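Local coordinates for protein trichothecene 3-O-acetyltransferase TRI101 (Fusarium sporotrichioides, PDB 2ZBA) that transfers an acetyl group from acetyl coenzyme A to the 3-hydroxyl of trichothecenes during biosynthesis of these mycotoxins, at residues Q60-V65 against A196-R201; P215-Q220 against Q356-Y361; Q318-H323 against V371-D376. All coordinates share one frame; numbering follows the deposited sequence.

In the fold
Contact 1 joins the ends of two helices, its centre about 28 Å from the centres of the other two contacts; it is largely buried and built from a selenomethionine and aromatic rings, with an arginine over the indole. Contacts 2 and 3 have centres about 9 Å apart and share a calcium ion and its water. Contact 2 packs a 3-10 segment apolarly on helix 348-363, with two calcium ions on its far flank, one of them shared with contact 3. Contact 3 lies nearest the middle of the chain and sets a sheet strand against a loop beside the bound toxin. Gln220 joins these two through its side-chain NE2, which reaches Asn319 and Tyr322.

Contact 1: Q60-V65 against A196-R201; sequences QTFPWV and AMNLDR
Met197, modelled as selenomethionine, lays its side chain over one face of the Phe62 ring, the two crossing at about a right angle. CG of Met197 stands 3.8 Å from the centroid of the Phe62 ring, only 16° off its normal, a CH-pi contact, while Met197 CB approaches the rim at Phe62 CE1 (3.4 Å). The selenium is farther off, with Met197 SE 4.8 Å from the centroid of the same ring. Bends at chi2 (-67°) and chi3 (-83°) fold the chain back, and its terminal CE is caught among three side chains: it stays over the Phe62 face, comes within 3.4 Å of Trp64 CZ2, and meets Val65 CG1 at 3.6 Å. Thr61 CG2 lies over the opposite face of the Phe62 ring, toward the rim, so aliphatic groups flank the ring on both faces.

Trp64 also receives Arg201 from the second segment. NH2 of Arg201 sits over the indole face, 3.5 Å from Trp64 CZ3, with the guanidinium turned almost perpendicular to the ring so that its edge faces the indole. Any cation-pi attraction is weak, because Arg201 CZ is 5.1 Å from the centroid of the six-membered ring of Trp64. The firmer hold on this arginine comes from elsewhere: its NH1 donates to the carbonyl of Ala167.

From helix 170-184, Ile176 touches Trp64 and Leu179 touches Met197. Phe62 is where the chain departs from helix 44-61, and Met197 closes helix 191-197, so a Met-aromatic cluster ties two helix ends together. Through the Arg201 bond to Ala167, in the sequence HGAMD, the contact adjoins the HXXXD signature of the BAHD acyltransferases.

Contact 2: P215-Q220 against Q356-Y361; sequences PELDHQ and QALATY. With CA (calcium ion), chain H; CA (calcium ion), chain G.
A 3-10 segment, residues 215-219, lies against the flank of helix 348-363, and the backbones come nearest at Leu217 and Leu358, whose CA atoms are 6.8 Å apart. Leu217 makes most of the apolar contact. Its CD1 meets Tyr361 CB at 3.6 Å and lies close to CG and CD2 at the root of that ring, while its other methyl rests on the helix backbone, with Leu217 CD2 3.9 Å from Leu358 N. Beside it, Glu216 contributes only an aliphatic atom, CG, to the methyl of Ala357; its carboxylate turns back to Tyr211 and the amide of Gly214.

The 3-10 segment is also a calcium-binding turn. Asp218 CG is anti to the backbone N (chi1 171°), and OD1 bridges two calcium ions, lying 2.5 Å from each. One ion additionally takes the Asp218 backbone O, at 2.4 Å, together with a water, Ile221 O and the carboxylate of Asp376. The other is chelated by both Asp218 carboxylate oxygens and carries three waters. Sharing one oxygen between two cations probably favours the ionised carboxylate, and the metals sit on the side of the turn facing away from the helix.

Gln220 crosses Leu358 at about a right angle and brings its amide oxygen to the leucine tip, Gln220 OE1 being 3.4 Å from Leu358 CD1. The NE2 of the same amide donates to OD1 of Asn319.

Contact 3: Q318-H323 against V371-D376; sequences QNMTYH and VSLTAD. With CA (calcium ion), chain H; ZBA (12,13-Epoxytrichothec-9-ene-3,4,8,15-tetrol-4,15-diacetate-8-isovalerate), chain F.
The hydroxyl of Tyr322 is gripped by two groups: it donates a short bond to the carbonyl of Leu373, OH to O 2.5 Å, and is hydrogen-bonded to Gln220 NE2 from the neighbouring 215-220 turn. The Leu373 acceptor lies at the ring edge in its plane, and the hydroxyl stands only 19° out of the carbonyl plane, with a C=O...OH angle of 127°. Strand 318-326 is an outermost strand of the seven-stranded mixed sheet, and the loop it meets contains an ST turn, Ser372 OG accepting from the amide of Thr374.

Leu373 is the apolar centre. Its two methyls part, CD1 approaching Gln318 NE2 at 3.8 Å and CD2 lying 3.8 Å from Asn319 OD1. Asn319 OD1 in turn accepts from the backbone N of its own neighbour Met320, besides the Gln220 amide. Met320, also a selenomethionine, crosses Leu373 obliquely, SE to Leu373 O being 3.5 Å, and its SE touches the Thr374 methyl as well.

Both segments line the pocket of T-2 toxin. A bend at chi3 (104°) turns Met320 CE toward the toxin, 3.2 Å from O11, the epoxide oxygen. Farther along the toxin, Ser372 OG comes within 3.2 Å of C41, an acetate methyl of the ligand, and Thr374 OG1 approaches the same carbon. Gln318 touches coenzyme A as well as the toxin, so it stands where the two ligands meet. At the end of segment 371-376 Asp376 chelates a calcium ion through both carboxylate oxygens, its OD1 2.6 Å from the metal.

Contact 1: Q60-V65 against A196-R201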
loop_
_atom_site.group_PDB
_atom_site.type_symbol
_atom_site.label_atom_id
_atom_site.label_comp_id
_atom_site.label_asym_id
_atom_site.label_seq_id
_atom_site.Cartn_x
_atom_site.Cartn_y
_atom_site.Cartn_z
ATOM N N GLN A 60 -22.563 10.348 -7.134
ATOM C CA GLN A 60 -23.336 11.525 -7.558
ATOM C C GLN A 60 -22.529 12.796 -7.371
ATOM O O GLN A 60 -22.553 13.698 -8.218
ATOM C CB GLN A 60 -24.675 11.618 -6.811
ATOM C CG GLN A 60 -25.686 10.536 -7.186
ATOM C CD GLN A 60 -27.051 10.724 -6.498
ATOM O OE1 GLN A 60 -27.145 11.194 -5.356
ATOM N N THR A 61 -21.798 12.864 -6.263
ATOM C CA THR A 61 -20.921 13.990 -6.008
ATOM C C THR A 61 -19.653 13.899 -6.872
ATOM O O THR A 61 -19.211 14.913 -7.414
ATOM C CB THR A 61 -20.573 14.092 -4.504
ATOM O OG1 THR A 61 -21.774 13.950 -3.739
ATOM C CG2 THR A 61 -19.917 15.434 -4.164
ATOM N N PHE A 62 -19.093 12.692 -6.999
ATOM C CA PHE A 62 -17.840 12.452 -7.738
ATOM C C PHE A 62 -17.967 11.319 -8.747
ATOM O O PHE A 62 -17.526 10.204 -8.471
ATOM C CB PHE A 62 -16.699 12.115 -6.767
ATOM C CG PHE A 62 -16.663 12.988 -5.562
ATOM C CD1 PHE A 62 -16.255 14.323 -5.660
ATOM C CD2 PHE A 62 -17.046 12.486 -4.320
ATOM C CE1 PHE A 62 -16.232 15.147 -4.540
ATOM C CE2 PHE A 62 -17.024 13.303 -3.191
ATOM C CZ PHE A 62 -16.613 14.637 -3.300
ATOM N N PRO A 63 -18.573 11.589 -9.920
ATOM C CA PRO A 63 -18.825 10.548 -10.940
ATOM C C PRO A 63 -17.634 9.644 -11.296
ATOM O O PRO A 63 -17.801 8.421 -11.492
ATOM C CB PRO A 63 -19.303 11.363 -12.155
ATOM C CG PRO A 63 -19.955 12.587 -11.536
ATOM C CD PRO A 63 -19.093 12.909 -10.339
ATOM N N TRP A 64 -16.439 10.226 -11.347
ATOM C CA TRP A 64 -15.248 9.502 -11.790
ATOM C C TRP A 64 -14.874 8.249 -10.954
ATOM O O TRP A 64 -14.247 7.313 -11.469
ATOM C CB TRP A 64 -14.071 10.466 -11.914
ATOM C CG TRP A 64 -13.658 11.088 -10.639
ATOM C CD1 TRP A 64 -14.002 12.328 -10.181
ATOM C CD2 TRP A 64 -12.806 10.508 -9.640
ATOM N NE1 TRP A 64 -13.422 12.554 -8.958
ATOM C CE2 TRP A 64 -12.677 11.457 -8.603
ATOM C CE3 TRP A 64 -12.117 9.286 -9.531
ATOM C CZ2 TRP A 64 -11.891 11.224 -7.468
ATOM C CZ3 TRP A 64 -11.349 9.049 -8.388
ATOM C CH2 TRP A 64 -11.244 10.013 -7.376
ATOM N N VAL A 65 -15.283 8.216 -9.682
ATOM C CA VAL A 65 -14.986 7.055 -8.825
ATOM C C VAL A 65 -15.553 5.780 -9.416
ATOM O O VAL A 65 -15.019 4.701 -9.186
ATOM C CB VAL A 65 -15.456 7.245 -7.359
ATOM C CG1 VAL A 65 -14.888 8.534 -6.821
ATOM C CG2 VAL A 65 -17.006 7.214 -7.236
ATOM N N ALA A 196 -10.242 18.607 -2.947
ATOM C CA ALA A 196 -9.206 17.576 -3.077
ATOM C C ALA A 196 -9.584 16.533 -4.120
ATOM O O ALA A 196 -8.761 16.166 -4.972
ATOM C CB ALA A 196 -8.940 16.914 -1.728
HETATM N N MSE A 197 -10.841 16.085 -4.064
HETATM C CA MSE A 197 -11.386 15.100 -4.997
HETATM C C MSE A 197 -11.359 15.605 -6.425
HETATM O O MSE A 197 -11.306 14.811 -7.358
HETATM C CB MSE A 197 -12.826 14.724 -4.625
HETATM C CG MSE A 197 -12.965 13.770 -3.426
HETATM SE SE MSE A 197 -12.280 11.954 -3.694
HETATM C CE MSE A 197 -13.756 11.084 -4.596
ATOM N N ASN A 198 -11.400 16.930 -6.574
ATOM C CA ASN A 198 -11.446 17.574 -7.884
ATOM C C ASN A 198 -10.132 18.215 -8.353
ATOM O O ASN A 198 -10.106 18.846 -9.417
ATOM C CB ASN A 198 -12.599 18.599 -7.945
ATOM C CG ASN A 198 -13.967 17.939 -8.028
ATOM O OD1 ASN A 198 -14.743 17.996 -7.089
ATOM N ND2 ASN A 198 -14.258 17.303 -9.150
ATOM N N LEU A 199 -9.058 18.059 -7.572
ATOM C CA LEU A 199 -7.743 18.596 -7.950
ATOM C C LEU A 199 -7.315 18.081 -9.313
ATOM O O LEU A 199 -7.454 16.894 -9.611
ATOM C CB LEU A 199 -6.657 18.260 -6.914
ATOM C CG LEU A 199 -6.365 19.217 -5.746
ATOM C CD1 LEU A 199 -5.217 18.678 -4.901
ATOM C CD2 LEU A 199 -6.081 20.670 -6.189
ATOM N N ASP A 200 -6.810 18.983 -10.141
ATOM C CA ASP A 200 -6.289 18.605 -11.451
ATOM C C ASP A 200 -5.038 17.741 -11.245
ATOM O O ASP A 200 -4.050 18.211 -10.676
ATOM C CB ASP A 200 -5.973 19.863 -12.277
ATOM C CG ASP A 200 -5.731 19.566 -13.760
ATOM O OD1 ASP A 200 -5.389 18.427 -14.134
ATOM O OD2 ASP A 200 -5.884 20.502 -14.567
ATOM N N ARG A 201 -5.101 16.486 -11.684
ATOM C CA ARG A 201 -3.989 15.522 -11.531
ATOM C C ARG A 201 -2.727 15.902 -12.314
ATOM O O ARG A 201 -1.618 15.484 -11.951
ATOM C CB ARG A 201 -4.419 14.123 -11.989
ATOM C CG ARG A 201 -5.516 13.517 -11.145
ATOM C CD ARG A 201 -5.856 12.093 -11.525
ATOM N NE ARG A 201 -7.013 11.708 -10.725
ATOM C CZ ARG A 201 -7.165 10.571 -10.049
ATOM N NH1 ARG A 201 -6.250 9.604 -10.107
ATOM N NH2 ARG A 201 -8.278 10.391 -9.333
#

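Contact 2: P215-Q220 against Q356-Y361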
loop_
_atom_site.group_PDB
_atom_site.type_symbol
_atom_site.label_atom_id
_atom_site.label_comp_id
_atom_site.label_asym_id
_atom_site.label_seq_id
_atom_site.Cartn_x
_atom_site.Cartn_y
_atom_site.Cartn_z
ATOM N N PRO A 215 21.789 11.157 -12.612
ATOM C CA PRO A 215 21.902 10.144 -11.533
ATOM C C PRO A 215 20.753 10.063 -10.538
ATOM O O PRO A 215 20.584 9.028 -9.902
ATOM C CB PRO A 215 23.187 10.550 -10.812
ATOM C CG PRO A 215 24.019 11.159 -11.903
ATOM C CD PRO A 215 23.016 11.979 -12.697
ATOM N N GLU A 216 19.976 11.136 -10.410
ATOM C CA GLU A 216 18.872 11.190 -9.440
ATOM C C GLU A 216 17.758 10.184 -9.772
ATOM O O GLU A 216 17.010 9.775 -8.883
ATOM C CB GLU A 216 18.332 12.633 -9.292
ATOM C CG GLU A 216 17.468 13.188 -10.478
ATOM C CD GLU A 216 18.239 13.397 -11.796
ATOM O OE1 GLU A 216 19.465 13.653 -11.762
ATOM O OE2 GLU A 216 17.605 13.324 -12.872
ATOM N N LEU A 217 17.664 9.776 -11.038
ATOM C CA LEU A 217 16.645 8.801 -11.460
ATOM C C LEU A 217 17.161 7.366 -11.674
ATOM O O LEU A 217 16.408 6.476 -12.078
ATOM C CB LEU A 217 15.872 9.310 -12.685
ATOM C CG LEU A 217 14.994 10.551 -12.461
ATOM C CD1 LEU A 217 14.003 10.647 -13.555
ATOM C CD2 LEU A 217 14.259 10.582 -11.101
ATOM N N ASP A 218 18.424 7.142 -11.350
ATOM C CA ASP A 218 19.051 5.823 -11.481
ATOM C C ASP A 218 18.206 4.702 -10.826
ATOM O O ASP A 218 17.866 3.716 -11.491
ATOM C CB ASP A 218 20.465 5.852 -10.920
ATOM C CG ASP A 218 21.107 4.467 -10.826
ATOM O OD1 ASP A 218 20.742 3.509 -11.551
ATOM O OD2 ASP A 218 22.036 4.345 -10.026
ATOM N N HIS A 219 17.827 4.880 -9.570
ATOM C CA HIS A 219 17.034 3.852 -8.853
ATOM C C HIS A 219 15.674 3.534 -9.475
ATOM O O HIS A 219 15.034 2.517 -9.119
ATOM C CB HIS A 219 16.766 4.272 -7.414
ATOM C CG HIS A 219 17.977 4.333 -6.546
ATOM N ND1 HIS A 219 18.672 3.210 -6.148
ATOM C CD2 HIS A 219 18.564 5.380 -5.923
ATOM C CE1 HIS A 219 19.666 3.570 -5.355
ATOM N NE2 HIS A 219 19.620 4.881 -5.204
ATOM N N GLN A 220 15.213 4.405 -10.362
ATOM C CA GLN A 220 13.916 4.193 -11.021
ATOM C C GLN A 220 14.017 3.893 -12.513
ATOM O O GLN A 220 13.008 3.874 -13.196
ATOM C CB GLN A 220 12.944 5.340 -10.710
ATOM C CG GLN A 220 12.924 5.628 -9.197
ATOM C CD GLN A 220 12.167 6.873 -8.808
ATOM O OE1 GLN A 220 12.232 7.880 -9.485
ATOM N NE2 GLN A 220 11.494 6.821 -7.658
ATOM N N GLN A 356 9.537 15.597 -8.782
ATOM C CA GLN A 356 9.368 16.480 -9.941
ATOM C C GLN A 356 10.296 16.064 -11.070
ATOM O O GLN A 356 9.920 16.181 -12.230
ATOM C CB GLN A 356 9.636 17.949 -9.577
ATOM C CG GLN A 356 8.608 18.541 -8.583
ATOM C CD GLN A 356 8.797 20.031 -8.388
ATOM O OE1 GLN A 356 8.415 20.856 -9.249
ATOM N NE2 GLN A 356 9.413 20.393 -7.261
ATOM N N ALA A 357 11.506 15.599 -10.740
ATOM C CA ALA A 357 12.415 15.100 -11.802
ATOM C C ALA A 357 11.799 13.872 -12.492
ATOM O O ALA A 357 11.826 13.760 -13.709
ATOM C CB ALA A 357 13.770 14.772 -11.252
ATOM N N LEU A 358 11.240 12.959 -11.698
ATOM C CA LEU A 358 10.563 11.773 -12.223
ATOM C C LEU A 358 9.413 12.161 -13.118
ATOM O O LEU A 358 9.295 11.628 -14.232
ATOM C CB LEU A 358 10.074 10.854 -11.086
ATOM C CG LEU A 358 9.352 9.527 -11.448
ATOM C CD1 LEU A 358 10.263 8.543 -12.232
ATOM C CD2 LEU A 358 8.810 8.840 -10.187
ATOM N N ALA A 359 8.586 13.101 -12.655
ATOM C CA ALA A 359 7.390 13.520 -13.384
ATOM C C ALA A 359 7.785 14.188 -14.702
ATOM O O ALA A 359 7.192 13.907 -15.747
ATOM C CB ALA A 359 6.536 14.467 -12.525
ATOM N N THR A 360 8.830 15.011 -14.658
ATOM C CA THR A 360 9.316 15.691 -15.867
ATOM C C THR A 360 9.837 14.673 -16.880
ATOM O O THR A 360 9.450 14.703 -18.041
ATOM C CB THR A 360 10.388 16.731 -15.536
ATOM O OG1 THR A 360 9.891 17.576 -14.513
ATOM C CG2 THR A 360 10.730 17.622 -16.767
ATOM N N TYR A 361 10.688 13.767 -16.411
ATOM C CA TYR A 361 11.288 12.718 -17.252
ATOM C C TYR A 361 10.235 11.847 -17.937
ATOM O O TYR A 361 10.311 11.592 -19.145
ATOM C CB TYR A 361 12.249 11.870 -16.415
ATOM C CG TYR A 361 12.869 10.698 -17.149
ATOM C CD1 TYR A 361 13.745 10.897 -18.228
ATOM C CD2 TYR A 361 12.590 9.402 -16.760
ATOM C CE1 TYR A 361 14.307 9.824 -18.905
ATOM C CE2 TYR A 361 13.143 8.316 -17.426
ATOM C CZ TYR A 361 14.007 8.538 -18.492
ATOM O OH TYR A 361 14.548 7.453 -19.132
HETATM CA CA CA H . 19.106 1.929 -12.525
HETATM CA CA CA G . 22.259 1.832 -10.463
HETATM O O HOH W 1 23.889 1.989 -8.932
HETATM O O HOH W 2 22.154 -0.560 -9.713
HETATM O O HOH W 3 21.031 2.049 -8.615
HETATM O O HOH W 4 20.145 3.145 -14.416
#

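Contact 3: Q318-H323 against V371-D376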
loop_
_atom_site.group_PDB
_atom_site.type_symbol
_atom_site.label_atom_id
_atom_site.label_comp_id
_atom_site.label_asym_id
_atom_site.label_seq_id
_atom_site.Cartn_x
_atom_site.Cartn_y
_atom_site.Cartn_z
ATOM N N GLN A 318 3.088 9.418 -4.893
ATOM C CA GLN A 318 3.928 8.580 -4.075
ATOM C C GLN A 318 5.299 8.596 -4.730
ATOM O O GLN A 318 5.405 8.840 -5.939
ATOM C CB GLN A 318 3.347 7.166 -4.110
ATOM C CG GLN A 318 4.021 6.134 -3.235
ATOM C CD GLN A 318 3.311 4.790 -3.300
ATOM O OE1 GLN A 318 2.598 4.415 -2.362
ATOM N NE2 GLN A 318 3.469 4.074 -4.419
ATOM N N ASN A 319 6.338 8.381 -3.927
ATOM C CA ASN A 319 7.660 8.056 -4.432
ATOM C C ASN A 319 8.256 7.067 -3.443
ATOM O O ASN A 319 7.547 6.576 -2.559
ATOM C CB ASN A 319 8.508 9.336 -4.536
ATOM C CG ASN A 319 9.621 9.229 -5.570
ATOM O OD1 ASN A 319 10.037 8.134 -5.950
ATOM N ND2 ASN A 319 10.115 10.379 -6.021
HETATM N N MSE A 320 9.540 6.768 -3.582
HETATM C CA MSE A 320 10.233 5.918 -2.653
HETATM C C MSE A 320 11.542 6.605 -2.295
HETATM O O MSE A 320 12.034 7.467 -3.028
HETATM C CB MSE A 320 10.483 4.528 -3.256
HETATM C CG MSE A 320 9.194 3.717 -3.604
HETATM SE SE MSE A 320 9.576 1.836 -3.910
HETATM C CE MSE A 320 8.916 1.087 -2.216
ATOM N N THR A 321 12.100 6.241 -1.156
ATOM C CA THR A 321 13.476 6.586 -0.867
ATOM C C THR A 321 14.298 5.291 -0.985
ATOM O O THR A 321 13.802 4.180 -0.702
ATOM C CB THR A 321 13.640 7.300 0.511
ATOM O OG1 THR A 321 13.265 6.417 1.579
ATOM C CG2 THR A 321 12.782 8.582 0.570
ATOM N N TYR A 322 15.545 5.438 -1.408
ATOM C CA TYR A 322 16.419 4.304 -1.671
ATOM C C TYR A 322 17.673 4.364 -0.826
ATOM O O TYR A 322 18.238 5.429 -0.594
ATOM C CB TYR A 322 16.760 4.256 -3.154
ATOM C CG TYR A 322 15.523 4.241 -4.018
ATOM C CD1 TYR A 322 14.801 3.062 -4.215
ATOM C CD2 TYR A 322 15.044 5.418 -4.609
ATOM C CE1 TYR A 322 13.623 3.057 -5.003
ATOM C CE2 TYR A 322 13.880 5.414 -5.395
ATOM C CZ TYR A 322 13.186 4.231 -5.594
ATOM O OH TYR A 322 12.047 4.238 -6.373
ATOM N N HIS A 323 18.094 3.203 -0.347
ATOM C CA HIS A 323 19.156 3.127 0.631
ATOM C C HIS A 323 20.029 1.940 0.272
ATOM O O HIS A 323 19.584 0.802 0.347
ATOM C CB HIS A 323 18.564 3.007 2.050
ATOM C CG HIS A 323 17.561 4.074 2.370
ATOM N ND1 HIS A 323 16.215 3.931 2.112
ATOM C CD2 HIS A 323 17.719 5.330 2.858
ATOM C CE1 HIS A 323 15.587 5.046 2.439
ATOM N NE2 HIS A 323 16.476 5.909 2.892
ATOM N N VAL A 371 10.957 2.400 -16.709
ATOM C CA VAL A 371 10.595 3.136 -15.487
ATOM C C VAL A 371 9.832 2.251 -14.504
ATOM O O VAL A 371 8.800 1.653 -14.846
ATOM C CB VAL A 371 9.766 4.421 -15.800
ATOM C CG1 VAL A 371 9.355 5.158 -14.510
ATOM C CG2 VAL A 371 10.545 5.363 -16.696
ATOM N N SER A 372 10.345 2.180 -13.282
ATOM C CA SER A 372 9.689 1.472 -12.185
ATOM C C SER A 372 10.185 1.987 -10.839
ATOM O O SER A 372 11.368 2.231 -10.663
ATOM C CB SER A 372 9.950 -0.032 -12.298
ATOM O OG SER A 372 9.592 -0.709 -11.114
ATOM N N LEU A 373 9.276 2.111 -9.878
ATOM C CA LEU A 373 9.660 2.471 -8.501
ATOM C C LEU A 373 10.644 1.502 -7.840
ATOM O O LEU A 373 11.343 1.875 -6.910
ATOM C CB LEU A 373 8.429 2.682 -7.607
ATOM C CG LEU A 373 7.623 3.966 -7.839
ATOM C CD1 LEU A 373 6.506 4.117 -6.782
ATOM C CD2 LEU A 373 8.500 5.181 -7.846
ATOM N N THR A 374 10.717 0.271 -8.337
ATOM C CA THR A 374 11.637 -0.728 -7.781
ATOM C C THR A 374 12.603 -1.225 -8.877
ATOM O O THR A 374 13.025 -2.370 -8.865
ATOM C CB THR A 374 10.852 -1.922 -7.112
ATOM O OG1 THR A 374 10.054 -2.583 -8.094
ATOM C CG2 THR A 374 9.912 -1.430 -6.008
ATOM N N ALA A 375 12.956 -0.340 -9.818
ATOM C CA ALA A 375 13.770 -0.704 -10.990
ATOM C C ALA A 375 15.073 -1.449 -10.669
ATOM O O ALA A 375 15.407 -2.426 -11.357
ATOM C CB ALA A 375 14.042 0.528 -11.864
ATOM N N ASP A 376 15.770 -1.027 -9.608
ATOM C CA ASP A 376 17.057 -1.606 -9.223
ATOM C C ASP A 376 17.003 -2.580 -8.033
ATOM O O ASP A 376 18.044 -3.000 -7.531
ATOM C CB ASP A 376 18.072 -0.501 -8.914
ATOM C CG ASP A 376 18.421 0.334 -10.128
ATOM O OD1 ASP A 376 17.935 0.042 -11.252
ATOM O OD2 ASP A 376 19.180 1.308 -9.946
HETATM CA CA CA H . 19.106 1.929 -12.525
HETATM O O18 ZBA F . 7.042 -5.324 -6.477
HETATM C C44 ZBA F . 6.267 -5.047 -7.359
HETATM C C45 ZBA F . 6.546 -5.045 -8.818
HETATM C C46 ZBA F . 5.458 -5.549 -9.681
HETATM C C48 ZBA F . 4.957 -6.903 -9.628
HETATM C C47 ZBA F . 4.768 -4.732 -10.714
HETATM O O17 ZBA F . 5.018 -4.700 -7.049
HETATM C C31 ZBA F . 4.633 -4.373 -5.678
HETATM C C30 ZBA F . 5.280 -3.073 -5.227
HETATM C C32 ZBA F . 3.138 -4.418 -5.654
HETATM C C39 ZBA F . 2.546 -5.740 -6.038
HETATM C C33 ZBA F . 2.432 -3.369 -5.294
HETATM C C34 ZBA F . 3.029 -2.086 -4.830
HETATM O O10 ZBA F . 3.128 -2.142 -3.357
HETATM C C29 ZBA F . 4.457 -1.748 -5.399
HETATM C C38 ZBA F . 4.323 -1.397 -6.898
HETATM O O12 ZBA F . 5.578 -1.645 -7.576
HETATM C C40 ZBA F . 5.771 -1.014 -8.732
HETATM C C41 ZBA F . 7.061 -1.421 -9.366
HETATM O O13 ZBA F . 5.051 -0.249 -9.201
HETATM C C28 ZBA F . 5.098 -0.513 -4.584
HETATM C C37 ZBA F . 6.454 -0.077 -5.205
HETATM C C35 ZBA F . 5.197 -0.942 -3.109
HETATM C C25 ZBA F . 3.786 -1.045 -2.693
HETATM C C36 ZBA F . 6.315 -1.546 -2.430
HETATM O O11 ZBA F . 5.981 -0.169 -2.197
HETATM C C27 ZBA F . 4.051 0.679 -4.408
HETATM C C26 ZBA F . 3.377 0.360 -3.083
HETATM O O16 ZBA F . 1.979 0.488 -3.090
HETATM O O14 ZBA F . 4.592 2.034 -4.349
HETATM O O HOH W 4 20.145 3.145 -14.416
#